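Local coordinates for protein beta-1,3-1,4-glucanase (PDB 5H4R) that probably hydrolyses mixed-linkage beta-1,3-1,4-glucans such as lichenan, as a glycoside hydrolase family 5 enzyme, and binds cellotetraose in its pocket, at residues 31-36 with 351-356; 38-43 with 319-324. The protein carries 1 engineered substitution. All blocks are in the same frame, centred on the assembly; numbering follows the deposited sequence.

Contact 1: 31-36 with 351-356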
loop_
_atom_site.group_PDB
_atom_site.type_symbol
_atom_site.label_atom_id
_atom_site.label_comp_id
_atom_site.label_asym_id
_atom_site.label_seq_id
_atom_site.Cartn_x
_atom_site.Cartn_y
_atom_site.Cartn_z
ATOM N N ALA A 31 -15.088 -18.108 -10.032
ATOM C CA ALA A 31 -14.189 -18.945 -10.812
ATOM C C ALA A 31 -12.828 -18.278 -10.997
ATOM O O ALA A 31 -12.734 -17.067 -11.208
ATOM C CB ALA A 31 -14.818 -19.244 -12.176
ATOM N N SER A 32 -11.761 -19.070 -10.905
ATOM C CA SER A 32 -10.430 -18.536 -11.166
ATOM C C SER A 32 -10.279 -18.218 -12.652
ATOM O O SER A 32 -10.780 -18.937 -13.521
ATOM C CB SER A 32 -9.339 -19.518 -10.727
ATOM O OG SER A 32 -8.036 -18.962 -10.930
ATOM N N ARG A 33 -9.603 -17.116 -12.937
ATOM C CA ARG A 33 -9.220 -16.766 -14.287
ATOM C C ARG A 33 -7.908 -17.464 -14.642
ATOM O O ARG A 33 -7.198 -17.992 -13.779
ATOM C CB ARG A 33 -9.063 -15.247 -14.423
ATOM C CG ARG A 33 -10.322 -14.420 -14.080
ATOM C CD ARG A 33 -11.486 -14.691 -14.995
ATOM N NE ARG A 33 -11.353 -13.989 -16.261
ATOM C CZ ARG A 33 -11.494 -12.670 -16.374
ATOM N NH1 ARG A 33 -11.766 -11.917 -15.286
ATOM N NH2 ARG A 33 -11.342 -12.113 -17.558
ATOM N N LYS A 34 -7.580 -17.463 -15.927
ATOM C CA LYS A 34 -6.271 -17.958 -16.342
ATOM C C LYS A 34 -5.209 -16.995 -15.850
ATOM O O LYS A 34 -5.276 -15.797 -16.143
ATOM C CB LYS A 34 -6.203 -18.105 -17.857
ATOM C CG LYS A 34 -4.871 -18.604 -18.345
ATOM C CD LYS A 34 -4.635 -20.060 -17.918
ATOM C CE LYS A 34 -3.409 -20.670 -18.609
ATOM N NZ LYS A 34 -2.122 -20.078 -18.131
ATOM N N ILE A 35 -4.253 -17.503 -15.085
ATOM C CA ILE A 35 -3.149 -16.712 -14.556
ATOM C C ILE A 35 -1.874 -17.185 -15.248
ATOM O O ILE A 35 -1.543 -18.385 -15.179
ATOM C CB ILE A 35 -3.016 -16.840 -13.029
ATOM C CG1 ILE A 35 -4.376 -16.667 -12.313
ATOM C CG2 ILE A 35 -1.969 -15.845 -12.511
ATOM C CD1 ILE A 35 -5.105 -15.421 -12.674
ATOM N N PRO A 36 -1.169 -16.327 -15.983
ATOM C CA PRO A 36 0.054 -16.792 -16.645
ATOM C C PRO A 36 1.038 -17.374 -15.647
ATOM O O PRO A 36 1.190 -16.881 -14.527
ATOM C CB PRO A 36 0.596 -15.530 -17.319
ATOM C CG PRO A 36 -0.659 -14.707 -17.553
ATOM C CD PRO A 36 -1.529 -14.950 -16.380
ATOM N N ARG A 351 -7.872 -12.866 -5.662
ATOM C CA ARG A 351 -7.083 -14.071 -5.876
ATOM C C ARG A 351 -7.500 -14.774 -7.149
ATOM O O ARG A 351 -6.663 -15.343 -7.854
ATOM C CB ARG A 351 -7.209 -15.039 -4.691
ATOM C CG ARG A 351 -6.523 -16.402 -4.917
ATOM C CD ARG A 351 -4.998 -16.277 -5.187
ATOM N NE ARG A 351 -4.395 -15.641 -4.029
ATOM C CZ ARG A 351 -3.537 -14.632 -4.048
ATOM N NH1 ARG A 351 -3.052 -14.141 -5.193
ATOM N NH2 ARG A 351 -3.128 -14.141 -2.885
ATOM N N ALA A 352 -8.798 -14.765 -7.455
ATOM C CA ALA A 352 -9.279 -15.375 -8.688
ATOM C C ALA A 352 -8.670 -14.708 -9.921
ATOM O O ALA A 352 -8.620 -15.320 -10.991
ATOM C CB ALA A 352 -10.807 -15.278 -8.762
ATOM N N ARG A 353 -8.235 -13.461 -9.788
ATOM C CA ARG A 353 -7.619 -12.698 -10.861
ATOM C C ARG A 353 -6.111 -12.567 -10.684
ATOM O O ARG A 353 -5.482 -11.767 -11.373
ATOM C CB ARG A 353 -8.273 -11.324 -10.938
ATOM C CG ARG A 353 -9.732 -11.406 -11.411
ATOM C CD ARG A 353 -10.435 -10.135 -11.063
ATOM N NE ARG A 353 -11.831 -10.061 -11.504
ATOM C CZ ARG A 353 -12.875 -10.484 -10.794
ATOM N NH1 ARG A 353 -12.713 -11.058 -9.611
ATOM N NH2 ARG A 353 -14.103 -10.344 -11.268
ATOM N N GLY A 354 -5.527 -13.332 -9.776
ATOM C CA GLY A 354 -4.091 -13.397 -9.606
ATOM C C GLY A 354 -3.496 -12.299 -8.768
ATOM O O GLY A 354 -2.264 -12.115 -8.794
ATOM N N ILE A 355 -4.322 -11.561 -8.025
ATOM C CA ILE A 355 -3.892 -10.366 -7.303
ATOM C C ILE A 355 -3.884 -10.641 -5.802
ATOM O O ILE A 355 -4.816 -11.258 -5.261
ATOM C CB ILE A 355 -4.826 -9.186 -7.647
ATOM C CG1 ILE A 355 -4.778 -8.883 -9.142
ATOM C CG2 ILE A 355 -4.474 -7.949 -6.855
ATOM C CD1 ILE A 355 -5.887 -7.936 -9.634
ATOM N N THR A 356 -2.860 -10.125 -5.120
ATOM C CA THR A 356 -2.758 -10.186 -3.669
ATOM C C THR A 356 -3.049 -8.816 -3.060
ATOM O O THR A 356 -2.687 -7.776 -3.629
ATOM C CB THR A 356 -1.361 -10.669 -3.260
ATOM O OG1 THR A 356 -1.246 -12.045 -3.620
ATOM C CG2 THR A 356 -1.105 -10.521 -1.755
HETATM O O HOH W 1 -6.248 -17.854 -8.929
#
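R33 and R353 pass each other obliquely where the N-terminal segment 31-36 passes the C-terminal end of helix 336-352. Their aliphatic parts do the touching, CG of R33 lying 4.1 Å from CG of R353, while the guanidinium planes stand 83° apart. R33 is bent at chi2 and chi3, whereas R353 runs extended from CG to NE, and R33 NH1 ends 4.2 Å from R353 NE. These like charges are probably eased by D309, which forms a salt bridge with R353 NE and a long, weak ion pair with R33 NH1.

Beside the crossing, the backbones of R33 and A352 form the one direct hydrogen bond between the two segments: R33 N donates to A352 O over 2.8 Å, nearly straight at 170° and in the carbonyl plane. On one flank of it the methyl CB of A352 rests 3.6 Å from A31 O. S32 OG, placed anti to its own backbone N (chi1 -177°), shares a water with R351 O, the water donating to that carbonyl.

The CB of I35 is directed toward 351-356, and CD1 at the tip reaches the R353-G354 peptide, 3.6 Å from both R353 C and G354 N. G354, with positive phi, is the C-prime residue of a Schellman motif that closes the helix, and it offers this methyl a surface without a side chain.

Beyond the turn the chain enters barrel strand 356-361, whose T356 is gripped through OG1 by NH1 and NH2 of R351. Y312 of helix 298-316 packs on R33 and I35, and L41 of helix 39-47 also meets I35.

Contact 2: 38-43 with 319-324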
loop_
_atom_site.group_PDB
_atom_site.type_symbol
_atom_site.label_atom_id
_atom_site.label_comp_id
_atom_site.label_asym_id
_atom_site.label_seq_id
_atom_site.Cartn_x
_atom_site.Cartn_y
_atom_site.Cartn_z
ATOM N N ASN A 38 4.353 -17.457 -14.601
ATOM C CA ASN A 38 5.675 -16.861 -14.632
ATOM C C ASN A 38 6.111 -16.551 -13.207
ATOM O O ASN A 38 5.347 -16.687 -12.249
ATOM C CB ASN A 38 5.716 -15.609 -15.522
ATOM C CG ASN A 38 4.859 -14.467 -15.007
ATOM O OD1 ASN A 38 4.657 -14.291 -13.811
ATOM N ND2 ASN A 38 4.356 -13.674 -15.934
ATOM N N ALA A 39 7.382 -16.173 -13.073
ATOM C CA ALA A 39 7.957 -15.983 -11.746
ATOM C C ALA A 39 7.260 -14.862 -10.984
ATOM O O ALA A 39 7.028 -14.970 -9.776
ATOM C CB ALA A 39 9.456 -15.693 -11.865
ATOM N N ALA A 40 6.906 -13.783 -11.679
ATOM C CA ALA A 40 6.342 -12.623 -11.009
ATOM C C ALA A 40 4.995 -12.960 -10.400
ATOM O O ALA A 40 4.703 -12.571 -9.267
ATOM C CB ALA A 40 6.197 -11.471 -12.003
ATOM N N LEU A 41 4.166 -13.684 -11.141
ATOM C CA LEU A 41 2.846 -13.974 -10.611
ATOM C C LEU A 41 2.900 -15.057 -9.540
ATOM O O LEU A 41 2.082 -15.018 -8.605
ATOM C CB LEU A 41 1.891 -14.320 -11.752
ATOM C CG LEU A 41 1.553 -13.093 -12.610
ATOM C CD1 LEU A 41 0.784 -13.510 -13.875
ATOM C CD2 LEU A 41 0.767 -12.063 -11.850
ATOM N N LYS A 42 3.895 -15.973 -9.607
ATOM C CA LYS A 42 4.104 -16.920 -8.509
ATOM C C LYS A 42 4.557 -16.192 -7.243
ATOM O O LYS A 42 4.140 -16.548 -6.132
ATOM C CB LYS A 42 5.111 -17.981 -8.912
ATOM C CG LYS A 42 4.617 -18.896 -9.993
ATOM C CD LYS A 42 5.707 -19.881 -10.370
ATOM C CE LYS A 42 5.289 -20.774 -11.503
ATOM N NZ LYS A 42 6.438 -21.606 -11.944
ATOM N N PHE A 43 5.419 -15.181 -7.410
ATOM C CA PHE A 43 5.853 -14.314 -6.314
ATOM C C PHE A 43 4.664 -13.636 -5.643
ATOM O O PHE A 43 4.495 -13.715 -4.416
ATOM C CB PHE A 43 6.838 -13.280 -6.889
ATOM C CG PHE A 43 7.473 -12.329 -5.869
ATOM C CD1 PHE A 43 8.682 -12.641 -5.241
ATOM C CD2 PHE A 43 6.889 -11.106 -5.598
ATOM C CE1 PHE A 43 9.268 -11.746 -4.350
ATOM C CE2 PHE A 43 7.467 -10.220 -4.697
ATOM C CZ PHE A 43 8.658 -10.542 -4.083
ATOM N N GLY A 319 0.724 -11.063 -17.934
ATOM C CA GLY A 319 1.852 -11.534 -17.164
ATOM C C GLY A 319 2.445 -10.514 -16.231
ATOM O O GLY A 319 3.443 -10.822 -15.549
ATOM N N ILE A 320 1.860 -9.322 -16.154
ATOM C CA ILE A 320 2.421 -8.227 -15.384
ATOM C C ILE A 320 1.812 -8.271 -13.987
ATOM O O ILE A 320 0.580 -8.259 -13.854
ATOM C CB ILE A 320 2.147 -6.881 -16.070
ATOM C CG1 ILE A 320 2.780 -6.888 -17.449
ATOM C CG2 ILE A 320 2.659 -5.750 -15.211
ATOM C CD1 ILE A 320 2.305 -5.772 -18.328
ATOM N N PRO A 321 2.616 -8.301 -12.923
ATOM C CA PRO A 321 2.059 -8.443 -11.580
ATOM C C PRO A 321 1.450 -7.160 -11.036
ATOM O O PRO A 321 1.917 -6.054 -11.311
ATOM C CB PRO A 321 3.279 -8.845 -10.745
ATOM C CG PRO A 321 4.429 -8.203 -11.460
ATOM C CD PRO A 321 4.098 -8.377 -12.914
ATOM N N VAL A 322 0.401 -7.348 -10.240
ATOM C CA VAL A 322 -0.381 -6.296 -9.595
ATOM C C VAL A 322 -0.581 -6.651 -8.126
ATOM O O VAL A 322 -0.974 -7.779 -7.813
ATOM C CB VAL A 322 -1.758 -6.151 -10.269
ATOM C CG1 VAL A 322 -2.608 -5.156 -9.521
ATOM C CG2 VAL A 322 -1.630 -5.796 -11.754
ATOM N N VAL A 323 -0.348 -5.681 -7.230
ATOM C CA VAL A 323 -0.609 -5.840 -5.805
ATOM C C VAL A 323 -1.513 -4.697 -5.353
ATOM O O VAL A 323 -1.244 -3.531 -5.664
ATOM C CB VAL A 323 0.697 -5.873 -4.993
ATOM C CG1 VAL A 323 0.452 -5.719 -3.493
ATOM C CG2 VAL A 323 1.452 -7.164 -5.269
ATOM N N ILE A 324 -2.573 -5.033 -4.619
ATOM C CA ILE A 324 -3.422 -4.044 -3.972
ATOM C C ILE A 324 -2.796 -3.791 -2.603
ATOM O O ILE A 324 -2.925 -4.586 -1.677
ATOM C CB ILE A 324 -4.878 -4.516 -3.890
ATOM C CG1 ILE A 324 -5.479 -4.619 -5.288
ATOM C CG2 ILE A 324 -5.697 -3.611 -2.988
ATOM C CD1 ILE A 324 -6.810 -5.319 -5.316
#
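L41 leans from helix 39-47 onto the turn that leads into strand 322-327, and its two methyls part over that turn. From CB, CG stands anti to the carbonyl carbon, beside the backbone N (chi1 -70°), and lies 4.2 Å from G319 O. The branch then divides the work: CD1 lies 4.0 Å from G319 CA, whereas CD2 goes to P321, 3.9 Å from its CA and a little farther from its CB. On the preceding residue, A40, the methyl sits against the proline ring, with its CB 3.8 Å from P321 CG and equally near CD.

The turn at G319 is a Schellman motif, with positive phi, that ends helix 298-316; the chain then passes through P321 into the seventh strand of the eight-stranded TIM barrel. Helix 39-47, which precedes the first barrel strand, 50-53, packs here against an alpha-to-beta connection.

N38 supplies the polar half of the contact. As N-cap of helix 39-47 it takes a hydrogen bond from L41 N on OD1, 2.8 Å long and nearly along the C=O axis, so the carbonyl end of the amide is committed to the helix start. The other end, ND2, donates at 3.0 Å to G319 O, the carbonyl just past the end of helix 298-316, arriving in the carbonyl plane on a lone pair; that oxygen lies 18° out of the plane of the N38 amide. G319 O also accepts from N265 ND2, and N265 packs on A40 and P321 as well.

In the fold
Contact 2 is the more buried of the two, whereas contact 1 is only partly buried and lies farther from the centre of the chain. Both bring the N-terminal part of the chain against a Schellman turn that leads from a helix into a barrel strand, the seventh in contact 2 and the eighth in contact 1. Their chemistry differs accordingly: a backbone hydrogen bond, a bridging water and two crossing arginines make up much of the outer contact, an asparagine amide with the apolar side chains of an alanine, a leucine and a proline the inner one. The two meet where T356 O and I324 N of adjacent strands are probably hydrogen-bonded, and where P36 O packs on L41 CD1. Along the sequence, contact 2 lies within the loop closed by contact 1.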